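Local coordinates for protein rhamnosidase B (Bacillus sp., PDB 2OKX) that hydrolyses terminal alpha-L-rhamnose residues from rhamnosides, as a bacterial alpha-L-rhamnosidase of glycoside hydrolase family 78, at residues A[611-615]-A[659-664]; A[627-632]-A[697-702]; A[690-696]-A[748-754]. All coordinates share one frame. Residue numbers count along the deposited sequence, not the author numbering.

Interaction 1 of 3, residues A[611-615]-A[659-664]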
loop_
_atom_site.group_PDB
_atom_site.type_symbol
_atom_site.label_atom_id
_atom_site.label_comp_id
_atom_site.label_asym_id
_atom_site.label_seq_id
_atom_site.Cartn_x
_atom_site.Cartn_y
_atom_site.Cartn_z
ATOM N N THR A 611 -9.967 -4.527 -19.241
ATOM C CA THR A 611 -9.806 -5.923 -19.626
ATOM C C THR A 611 -10.805 -6.825 -18.909
ATOM O O THR A 611 -11.003 -6.714 -17.696
ATOM C CB THR A 611 -8.384 -6.437 -19.315
ATOM O OG1 THR A 611 -8.378 -7.869 -19.357
ATOM C CG2 THR A 611 -7.930 -5.974 -17.935
ATOM N N PRO A 612 -11.448 -7.736 -19.657
ATOM C CA PRO A 612 -12.434 -8.670 -19.106
ATOM C C PRO A 612 -11.819 -9.631 -18.092
ATOM O O PRO A 612 -12.537 -10.326 -17.371
ATOM C CB PRO A 612 -12.955 -9.388 -20.350
ATOM C CG PRO A 612 -11.751 -9.412 -21.240
ATOM C CD PRO A 612 -11.230 -7.996 -21.092
ATOM N N LEU A 613 -10.490 -9.672 -18.048
ATOM C CA LEU A 613 -9.779 -10.543 -17.116
ATOM C C LEU A 613 -9.665 -9.876 -15.741
ATOM O O LEU A 613 -9.319 -10.527 -14.752
ATOM C CB LEU A 613 -8.387 -10.877 -17.660
ATOM C CG LEU A 613 -8.347 -11.564 -19.033
ATOM C CD1 LEU A 613 -6.904 -11.866 -19.409
ATOM C CD2 LEU A 613 -9.173 -12.850 -19.001
ATOM N N TYR A 614 -9.956 -8.577 -15.707
ATOM C CA TYR A 614 -9.944 -7.758 -14.491
ATOM C C TYR A 614 -8.565 -7.467 -13.901
ATOM O O TYR A 614 -7.710 -8.350 -13.819
ATOM C CB TYR A 614 -10.853 -8.390 -13.426
ATOM C CG TYR A 614 -12.319 -8.471 -13.832
ATOM C CD1 TYR A 614 -13.238 -9.185 -13.063
ATOM C CD2 TYR A 614 -12.783 -7.841 -14.990
ATOM C CE1 TYR A 614 -14.585 -9.270 -13.437
ATOM C CE2 TYR A 614 -14.121 -7.920 -15.374
ATOM C CZ TYR A 614 -15.017 -8.634 -14.596
ATOM O OH TYR A 614 -16.339 -8.713 -14.981
ATOM N N LEU A 615 -8.367 -6.216 -13.486
ATOM C CA LEU A 615 -7.102 -5.766 -12.903
ATOM C C LEU A 615 -6.809 -6.389 -11.544
ATOM O O LEU A 615 -7.726 -6.660 -10.769
ATOM C CB LEU A 615 -7.090 -4.238 -12.784
ATOM C CG LEU A 615 -6.455 -3.471 -13.951
ATOM C CD1 LEU A 615 -7.008 -3.980 -15.271
ATOM C CD2 LEU A 615 -6.711 -1.979 -13.790
ATOM N N HIS A 659 -19.030 -13.001 -16.697
ATOM C CA HIS A 659 -18.312 -12.268 -17.731
ATOM C C HIS A 659 -16.812 -12.569 -17.775
ATOM O O HIS A 659 -16.272 -12.896 -18.830
ATOM C CB HIS A 659 -18.528 -10.765 -17.537
ATOM C CG HIS A 659 -17.758 -9.912 -18.496
ATOM N ND1 HIS A 659 -17.992 -9.918 -19.855
ATOM C CD2 HIS A 659 -16.749 -9.032 -18.293
ATOM C CE1 HIS A 659 -17.159 -9.080 -20.447
ATOM N NE2 HIS A 659 -16.394 -8.529 -19.521
ATOM N N THR A 660 -16.139 -12.464 -16.632
ATOM C CA THR A 660 -14.703 -12.710 -16.599
ATOM C C THR A 660 -14.338 -14.178 -16.822
ATOM O O THR A 660 -13.356 -14.478 -17.507
ATOM C CB THR A 660 -14.073 -12.208 -15.271
ATOM O OG1 THR A 660 -12.646 -12.194 -15.402
ATOM C CG2 THR A 660 -14.462 -13.111 -14.106
ATOM N N LEU A 661 -15.120 -15.095 -16.258
ATOM C CA LEU A 661 -14.838 -16.515 -16.444
ATOM C C LEU A 661 -14.979 -16.898 -17.914
ATOM O O LEU A 661 -14.215 -17.715 -18.429
ATOM C CB LEU A 661 -15.778 -17.374 -15.596
ATOM C CG LEU A 661 -15.427 -17.468 -14.108
ATOM C CD1 LEU A 661 -16.466 -18.320 -13.386
ATOM C CD2 LEU A 661 -14.036 -18.075 -13.956
ATOM N N THR A 662 -15.956 -16.300 -18.585
ATOM C CA THR A 662 -16.182 -16.570 -19.999
ATOM C C THR A 662 -14.919 -16.245 -20.789
ATOM O O THR A 662 -14.492 -17.022 -21.643
ATOM C CB THR A 662 -17.352 -15.728 -20.549
ATOM O OG1 THR A 662 -18.574 -16.147 -19.928
ATOM C CG2 THR A 662 -17.467 -15.888 -22.065
ATOM N N HIS A 663 -14.311 -15.099 -20.490
ATOM C CA HIS A 663 -13.101 -14.701 -21.193
ATOM C C HIS A 663 -11.858 -15.497 -20.808
ATOM O O HIS A 663 -10.951 -15.659 -21.625
ATOM C CB HIS A 663 -12.864 -13.201 -21.025
ATOM C CG HIS A 663 -13.839 -12.359 -21.786
ATOM N ND1 HIS A 663 -15.144 -12.182 -21.382
ATOM C CD2 HIS A 663 -13.715 -11.697 -22.962
ATOM C CE1 HIS A 663 -15.783 -11.448 -22.275
ATOM N NE2 HIS A 663 -14.941 -11.140 -23.244
ATOM N N TYR A 664 -11.798 -16.001 -19.580
ATOM C CA TYR A 664 -10.641 -16.799 -19.189
ATOM C C TYR A 664 -10.667 -18.125 -19.947
ATOM O O TYR A 664 -9.620 -18.668 -20.311
ATOM C CB TYR A 664 -10.624 -17.062 -17.678
ATOM C CG TYR A 664 -9.914 -15.979 -16.890
ATOM C CD1 TYR A 664 -10.622 -14.928 -16.314
ATOM C CD2 TYR A 664 -8.523 -15.984 -16.767
ATOM C CE1 TYR A 664 -9.961 -13.901 -15.636
ATOM C CE2 TYR A 664 -7.854 -14.965 -16.092
ATOM C CZ TYR A 664 -8.579 -13.926 -15.530
ATOM O OH TYR A 664 -7.918 -12.906 -14.877
#
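A tight turn in the loop between helices 595-603 and 627-644 leans on the side of helix 647-665, and two of its carbonyls are met by hydroxyls of that helix. The turn, type I from Thr611 to Tyr614, is closed by Tyr614 N donating to Thr611 O (2.9 Å). It is braced by an ST turn in which Leu613 N donates to Thr611 OG1 (3.1 Å), a role that suits the short hydroxyl side chain of threonine. Proline fits the second position, where its ring already holds phi near -64° and no amide hydrogen is needed. Two carbonyls inside the turn point outward and find donors across the gap: Thr660 OG1 gives its proton to Pro612 O at 2.7 Å, and Tyr664 OH to Leu613 O at 2.8 Å. The latter carbonyl also accepts from Thr630 of helix 627-644. Tyr614 OH, close to the His659 ring edge, has its own hydrogen-bond partner in Ala656 O, one turn back along the helix. His663 ND1 donates to His659 O at 2.9 Å, which orients the imidazole; Pro612 CB lies over one face, 3.5 Å from the centroid of the His663 ring. Two further CH-pi contacts flank the polar pairs: Leu613 CD2 lies 3.5 Å from the centroid of the Tyr664 ring, and Thr660 CB 3.8 Å from that of Tyr614. Because hydroxyls of the helix serve main-chain oxygens while apolar groups sit on ring faces, a loop without regular secondary structure can pack against the helix without leaving these carbonyls unsatisfied.

Interaction 2 of 3, residues A[627-632]-A[697-702]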
loop_
_atom_site.group_PDB
_atom_site.type_symbol
_atom_site.label_atom_id
_atom_site.label_comp_id
_atom_site.label_asym_id
_atom_site.label_seq_id
_atom_site.Cartn_x
_atom_site.Cartn_y
_atom_site.Cartn_z
ATOM N N PRO A 627 -4.109 -13.723 -13.233
ATOM C CA PRO A 627 -5.225 -14.677 -13.241
ATOM C C PRO A 627 -5.687 -15.115 -11.848
ATOM O O PRO A 627 -6.864 -15.002 -11.520
ATOM C CB PRO A 627 -4.680 -15.834 -14.070
ATOM C CG PRO A 627 -3.813 -15.118 -15.080
ATOM C CD PRO A 627 -3.081 -14.106 -14.219
ATOM N N ASN A 628 -4.762 -15.611 -11.034
ATOM C CA ASN A 628 -5.110 -16.065 -9.690
ATOM C C ASN A 628 -5.786 -14.986 -8.841
ATOM O O ASN A 628 -6.673 -15.290 -8.045
ATOM C CB ASN A 628 -3.865 -16.598 -8.976
ATOM C CG ASN A 628 -3.439 -17.966 -9.485
ATOM O OD1 ASN A 628 -2.283 -18.376 -9.323
ATOM N ND2 ASN A 628 -4.379 -18.687 -10.090
ATOM N N TRP A 629 -5.377 -13.728 -8.998
ATOM C CA TRP A 629 -5.997 -12.664 -8.218
ATOM C C TRP A 629 -7.471 -12.550 -8.584
ATOM O O TRP A 629 -8.324 -12.382 -7.712
ATOM C CB TRP A 629 -5.304 -11.315 -8.454
ATOM C CG TRP A 629 -4.065 -11.059 -7.602
ATOM C CD1 TRP A 629 -3.601 -9.838 -7.191
ATOM C CD2 TRP A 629 -3.113 -12.027 -7.131
ATOM N NE1 TRP A 629 -2.425 -9.985 -6.500
ATOM C CE2 TRP A 629 -2.100 -11.315 -6.448
ATOM C CE3 TRP A 629 -3.014 -13.424 -7.220
ATOM C CZ2 TRP A 629 -1.001 -11.951 -5.860
ATOM C CZ3 TRP A 629 -1.920 -14.057 -6.633
ATOM C CH2 TRP A 629 -0.928 -13.318 -5.962
ATOM N N THR A 630 -7.778 -12.643 -9.874
ATOM C CA THR A 630 -9.168 -12.553 -10.291
ATOM C C THR A 630 -9.918 -13.789 -9.796
ATOM O O THR A 630 -11.079 -13.700 -9.395
ATOM C CB THR A 630 -9.285 -12.417 -11.820
ATOM O OG1 THR A 630 -8.715 -11.164 -12.222
ATOM C CG2 THR A 630 -10.747 -12.453 -12.253
ATOM N N PHE A 631 -9.252 -14.938 -9.805
ATOM C CA PHE A 631 -9.889 -16.156 -9.321
ATOM C C PHE A 631 -10.152 -16.022 -7.820
ATOM O O PHE A 631 -11.159 -16.521 -7.315
ATOM C CB PHE A 631 -9.009 -17.388 -9.583
ATOM C CG PHE A 631 -8.683 -17.612 -11.040
ATOM C CD1 PHE A 631 -9.527 -17.143 -12.041
ATOM C CD2 PHE A 631 -7.534 -18.308 -11.404
ATOM C CE1 PHE A 631 -9.228 -17.361 -13.393
ATOM C CE2 PHE A 631 -7.227 -18.532 -12.751
ATOM C CZ PHE A 631 -8.080 -18.055 -13.744
ATOM N N PHE A 632 -9.248 -15.352 -7.106
ATOM C CA PHE A 632 -9.426 -15.170 -5.668
ATOM C C PHE A 632 -10.561 -14.192 -5.405
ATOM O O PHE A 632 -11.216 -14.251 -4.361
ATOM C CB PHE A 632 -8.131 -14.681 -5.006
ATOM C CG PHE A 632 -7.017 -15.691 -5.038
ATOM C CD1 PHE A 632 -7.298 -17.056 -5.100
ATOM C CD2 PHE A 632 -5.687 -15.284 -5.012
ATOM C CE1 PHE A 632 -6.270 -17.996 -5.142
ATOM C CE2 PHE A 632 -4.656 -16.216 -5.052
ATOM C CZ PHE A 632 -4.949 -17.578 -5.119
ATOM N N HIS A 697 -0.418 -23.996 -11.391
ATOM C CA HIS A 697 -1.225 -23.437 -10.308
ATOM C C HIS A 697 -2.458 -22.640 -10.742
ATOM O O HIS A 697 -3.533 -22.825 -10.171
ATOM C CB HIS A 697 -0.360 -22.624 -9.322
ATOM C CG HIS A 697 0.331 -21.439 -9.923
ATOM N ND1 HIS A 697 -0.345 -20.414 -10.549
ATOM C CD2 HIS A 697 1.639 -21.088 -9.935
ATOM C CE1 HIS A 697 0.515 -19.483 -10.919
ATOM N NE2 HIS A 697 1.726 -19.867 -10.560
ATOM N N GLN A 698 -2.340 -21.775 -11.747
ATOM C CA GLN A 698 -3.518 -21.018 -12.171
ATOM C C GLN A 698 -4.505 -21.871 -12.965
ATOM O O GLN A 698 -5.684 -21.540 -13.068
ATOM C CB GLN A 698 -3.130 -19.762 -12.964
ATOM C CG GLN A 698 -2.105 -19.949 -14.070
ATOM C CD GLN A 698 -1.747 -18.622 -14.727
ATOM O OE1 GLN A 698 -1.517 -17.626 -14.043
ATOM N NE2 GLN A 698 -1.694 -18.607 -16.054
ATOM N N ASN A 699 -4.025 -22.975 -13.524
ATOM C CA ASN A 699 -4.910 -23.872 -14.256
ATOM C C ASN A 699 -5.804 -24.544 -13.216
ATOM O O ASN A 699 -7.009 -24.697 -13.413
ATOM C CB ASN A 699 -4.093 -24.918 -15.017
ATOM C CG ASN A 699 -3.858 -24.529 -16.463
ATOM O OD1 ASN A 699 -4.704 -24.772 -17.327
ATOM N ND2 ASN A 699 -2.716 -23.904 -16.732
ATOM N N LEU A 700 -5.195 -24.920 -12.096
ATOM C CA LEU A 700 -5.909 -25.565 -11.000
ATOM C C LEU A 700 -6.933 -24.623 -10.368
ATOM O O LEU A 700 -8.065 -25.019 -10.093
ATOM C CB LEU A 700 -4.912 -26.038 -9.942
ATOM C CG LEU A 700 -3.929 -27.133 -10.374
ATOM C CD1 LEU A 700 -2.817 -27.262 -9.348
ATOM C CD2 LEU A 700 -4.673 -28.459 -10.543
ATOM N N PHE A 701 -6.539 -23.371 -10.139
ATOM C CA PHE A 701 -7.451 -22.406 -9.542
ATOM C C PHE A 701 -8.600 -22.045 -10.479
ATOM O O PHE A 701 -9.678 -21.662 -10.026
ATOM C CB PHE A 701 -6.690 -21.145 -9.108
ATOM C CG PHE A 701 -6.103 -21.237 -7.722
ATOM C CD1 PHE A 701 -4.781 -20.873 -7.481
ATOM C CD2 PHE A 701 -6.880 -21.676 -6.651
ATOM C CE1 PHE A 701 -4.238 -20.943 -6.199
ATOM C CE2 PHE A 701 -6.346 -21.749 -5.362
ATOM C CZ PHE A 701 -5.021 -21.381 -5.136
ATOM N N LEU A 702 -8.384 -22.167 -11.784
ATOM C CA LEU A 702 -9.455 -21.864 -12.729
ATOM C C LEU A 702 -10.554 -22.912 -12.563
ATOM O O LEU A 702 -11.743 -22.600 -12.623
ATOM C CB LEU A 702 -8.934 -21.879 -14.169
ATOM C CG LEU A 702 -9.983 -21.654 -15.269
ATOM C CD1 LEU A 702 -10.833 -20.430 -14.961
ATOM C CD2 LEU A 702 -9.278 -21.484 -16.608
HETATM O O HOH W 1 -2.071 -16.184 -11.653
#
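Phe631 is the broad bump at the middle of this helix pair. Its ring lies against the backbone of helix 696-715, with Leu702 CA 4.2 Å from the ring centroid and over the face, CE2 3.4 Å from Gln698 O, and CE1 3.8 Å from Leu702 CD1. The hollow it fills is bounded by Gln698, Phe701 and Leu702, residues three and four apart that line one side of a helix; Phe701 CB closes it at 3.7 Å from Phe631 CD2. A wide ring suits this place because it can lie flat over the backbone of the facing helix. Next to it, Phe632 directs its edge at the face of Phe701 in a T-shaped pair, centroids 4.9 Å apart and planes at 82°, so that Phe632 CZ comes within 3.6 Å of Phe701 CE1. The two segments run nearly parallel, at 23° with axes 9.6 Å apart, inside the mainly helical domain of the six-hairpin glycosidase class, the (alpha/alpha)6 barrel of GH78. Helix 647-665 adds to the same packing, placing Tyr664 against Phe631 and Leu661 against Leu702. Toward the N-terminal ends the filling turns polar and smaller. Asn628 slots in beside Gln698, their CA atoms 5.8 Å apart, and also reaches Phe701. A water between the helices bridges them, accepting from Asn628 N at 2.8 Å, an amide left over in the first helical turn, and donating to Gln698 OE1 at 2.8 Å. The extended glutamine side chain reaches across, its OE1 3.6 Å from Pro627 CG, the proline being well placed at a helix start.

Interaction 3 of 3, residues A[690-696]-A[748-754]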
loop_
_atom_site.group_PDB
_atom_site.type_symbol
_atom_site.label_atom_id
_atom_site.label_comp_id
_atom_site.label_asym_id
_atom_site.label_seq_id
_atom_site.Cartn_x
_atom_site.Cartn_y
_atom_site.Cartn_z
ATOM N N PRO A 690 6.603 -19.033 -15.532
ATOM C CA PRO A 690 6.945 -18.058 -16.572
ATOM C C PRO A 690 5.733 -17.316 -17.120
ATOM O O PRO A 690 4.614 -17.825 -17.092
ATOM C CB PRO A 690 7.616 -18.922 -17.633
ATOM C CG PRO A 690 6.823 -20.195 -17.545
ATOM C CD PRO A 690 6.730 -20.410 -16.045
ATOM N N ASN A 691 5.961 -16.105 -17.615
ATOM C CA ASN A 691 4.885 -15.312 -18.194
ATOM C C ASN A 691 4.548 -15.973 -19.525
ATOM O O ASN A 691 3.712 -15.486 -20.286
ATOM C CB ASN A 691 5.354 -13.878 -18.441
ATOM C CG ASN A 691 5.857 -13.204 -17.184
ATOM O OD1 ASN A 691 5.105 -12.989 -16.236
ATOM N ND2 ASN A 691 7.142 -12.866 -17.169
ATOM N N GLU A 692 5.213 -17.098 -19.778
ATOM C CA GLU A 692 5.068 -17.870 -21.005
ATOM C C GLU A 692 3.723 -18.521 -21.295
ATOM O O GLU A 692 2.776 -17.850 -21.696
ATOM C CB GLU A 692 6.153 -18.948 -21.065
ATOM C CG GLU A 692 7.566 -18.402 -21.176
ATOM C CD GLU A 692 8.604 -19.503 -21.250
ATOM O OE1 GLU A 692 9.810 -19.187 -21.337
ATOM O OE2 GLU A 692 8.208 -20.685 -21.219
ATOM N N GLY A 693 3.643 -19.833 -21.096
ATOM C CA GLY A 693 2.414 -20.535 -21.415
ATOM C C GLY A 693 1.531 -21.140 -20.344
ATOM O O GLY A 693 0.774 -20.435 -19.681
ATOM N N ILE A 694 1.622 -22.458 -20.192
ATOM C CA ILE A 694 0.799 -23.202 -19.244
ATOM C C ILE A 694 1.368 -23.331 -17.835
ATOM O O ILE A 694 2.228 -24.173 -17.574
ATOM C CB ILE A 694 0.515 -24.626 -19.781
ATOM C CG1 ILE A 694 -0.014 -24.545 -21.213
ATOM C CG2 ILE A 694 -0.507 -25.325 -18.899
ATOM C CD1 ILE A 694 -0.218 -25.897 -21.867
ATOM N N VAL A 695 0.875 -22.495 -16.926
ATOM C CA VAL A 695 1.319 -22.537 -15.538
ATOM C C VAL A 695 0.286 -23.351 -14.760
ATOM O O VAL A 695 -0.893 -22.999 -14.711
ATOM C CB VAL A 695 1.437 -21.116 -14.950
ATOM C CG1 VAL A 695 1.947 -21.184 -13.518
ATOM C CG2 VAL A 695 2.382 -20.283 -15.813
ATOM N N THR A 696 0.739 -24.439 -14.152
ATOM C CA THR A 696 -0.147 -25.340 -13.427
ATOM C C THR A 696 -1.016 -24.729 -12.329
ATOM O O THR A 696 -2.232 -24.910 -12.341
ATOM C CB THR A 696 0.644 -26.528 -12.836
ATOM O OG1 THR A 696 1.407 -27.156 -13.875
ATOM C CG2 THR A 696 -0.308 -27.565 -12.243
ATOM N N TYR A 748 2.569 -32.863 -9.593
ATOM C CA TYR A 748 2.305 -32.034 -10.761
ATOM C C TYR A 748 3.496 -31.134 -11.054
ATOM O O TYR A 748 4.141 -30.624 -10.135
ATOM C CB TYR A 748 1.063 -31.167 -10.547
ATOM C CG TYR A 748 -0.195 -31.947 -10.257
ATOM C CD1 TYR A 748 -0.457 -32.441 -8.979
ATOM C CD2 TYR A 748 -1.126 -32.195 -11.265
ATOM C CE1 TYR A 748 -1.619 -33.158 -8.710
ATOM C CE2 TYR A 748 -2.289 -32.913 -11.009
ATOM C CZ TYR A 748 -2.530 -33.391 -9.731
ATOM O OH TYR A 748 -3.684 -34.096 -9.475
ATOM N N ILE A 749 3.785 -30.945 -12.339
ATOM C CA ILE A 749 4.894 -30.097 -12.757
ATOM C C ILE A 749 4.457 -28.639 -12.655
ATOM O O ILE A 749 3.276 -28.330 -12.806
ATOM C CB ILE A 749 5.310 -30.395 -14.214
ATOM C CG1 ILE A 749 4.160 -30.066 -15.166
ATOM C CG2 ILE A 749 5.706 -31.859 -14.348
ATOM C CD1 ILE A 749 4.509 -30.237 -16.637
ATOM N N ASP A 750 5.404 -27.746 -12.396
ATOM C CA ASP A 750 5.083 -26.331 -12.274
ATOM C C ASP A 750 4.464 -25.738 -13.529
ATOM O O ASP A 750 3.546 -24.920 -13.440
ATOM C CB ASP A 750 6.327 -25.528 -11.891
ATOM C CG ASP A 750 6.477 -25.368 -10.392
ATOM O OD1 ASP A 750 5.635 -25.914 -9.644
ATOM O OD2 ASP A 750 7.434 -24.693 -9.960
ATOM N N CYS A 751 4.952 -26.146 -14.697
ATOM C CA CYS A 751 4.414 -25.600 -15.936
ATOM C C CYS A 751 4.919 -26.279 -17.201
ATOM O O CYS A 751 5.707 -27.227 -17.162
ATOM C CB CYS A 751 4.768 -24.118 -16.039
ATOM S SG CYS A 751 6.530 -23.838 -16.397
ATOM N N ILE A 752 4.433 -25.759 -18.321
ATOM C CA ILE A 752 4.818 -26.192 -19.655
ATOM C C ILE A 752 5.172 -24.876 -20.337
ATOM O O ILE A 752 4.311 -24.014 -20.529
ATOM C CB ILE A 752 3.658 -26.859 -20.427
ATOM C CG1 ILE A 752 3.313 -28.208 -19.797
ATOM C CG2 ILE A 752 4.053 -27.051 -21.890
ATOM C CD1 ILE A 752 2.211 -28.960 -20.525
ATOM N N HIS A 753 6.444 -24.718 -20.678
ATOM C CA HIS A 753 6.921 -23.501 -21.314
ATOM C C HIS A 753 6.327 -23.259 -22.696
ATOM O O HIS A 753 5.690 -24.137 -23.276
ATOM C CB HIS A 753 8.445 -23.537 -21.381
ATOM C CG HIS A 753 9.099 -23.484 -20.035
ATOM N ND1 HIS A 753 9.282 -22.307 -19.342
ATOM C CD2 HIS A 753 9.570 -24.469 -19.234
ATOM C CE1 HIS A 753 9.838 -22.568 -18.173
ATOM N NE2 HIS A 753 10.022 -23.873 -18.082
ATOM N N ALA A 754 6.537 -22.052 -23.210
ATOM C CA ALA A 754 6.024 -21.664 -24.514
ATOM C C ALA A 754 6.482 -22.601 -25.630
ATOM O O ALA A 754 5.707 -22.924 -26.527
ATOM C CB ALA A 754 6.445 -20.231 -24.828
#
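Backbone hydrogen bonds define an antiparallel pairing. Ile694 and Ile752 form the hydrogen-bonded pair, with Ile694 N to Ile752 O at 3.1 Å and Ile752 N to Ile694 O at 2.8 Å; Val695 and Cys751 form the non-hydrogen-bonded pair, CA atoms 4.4 Å apart. Beyond the bridges, Thr696 N, at the start of the helix, still donates to Asp750 O (2.9 Å). Among side-chain bonds, Thr696 OG1 donates to Ile749 O at a very short 2.5 Å. At the other end Glu692 OE2, whose position is less certain, accepts from His753 ND1 (2.7 Å) and Ala754 N (2.9 Å), a carboxylate serving two donors. Apolar contacts complete the fit: the beta-branched Ile694 and Ile752, well suited to strands, meet CB to CB at 3.9 Å, and Pro690 CD touches Cys751 SG at 3.5 Å. Strand 694-695 forms one edge of a small three-stranded sheet, with 747-752 central and 741-742 beyond; it leads directly into helix 696-715, while helix 764-772 packs against Thr696 and Tyr748.

In the fold
All three contacts lie within the helical glycosidase domain. Along the chain, interaction 2 alternates with both of the others, whereas interaction 1 closes before interaction 3 opens. Interactions 1 and 2 have centres about 12 Å apart and touch where Thr630 of helix 627-644 meets Leu613; helices 627-644 and 647-665 are consecutive. Interactions 2 and 3, with centres about 13 Å apart, meet through Asn699 and Ile694, since strand 694-695 runs straight into helix 696-715. Interactions 1 and 3 have centres about 20 Å apart, with nearest atoms about 11 Å apart. Interaction 2 thus forms the buried middle between a loop packed on a helix and a small sheet: it joins helices 627-644 and 696-715, whose neighbours in the chain take part in the other two contacts.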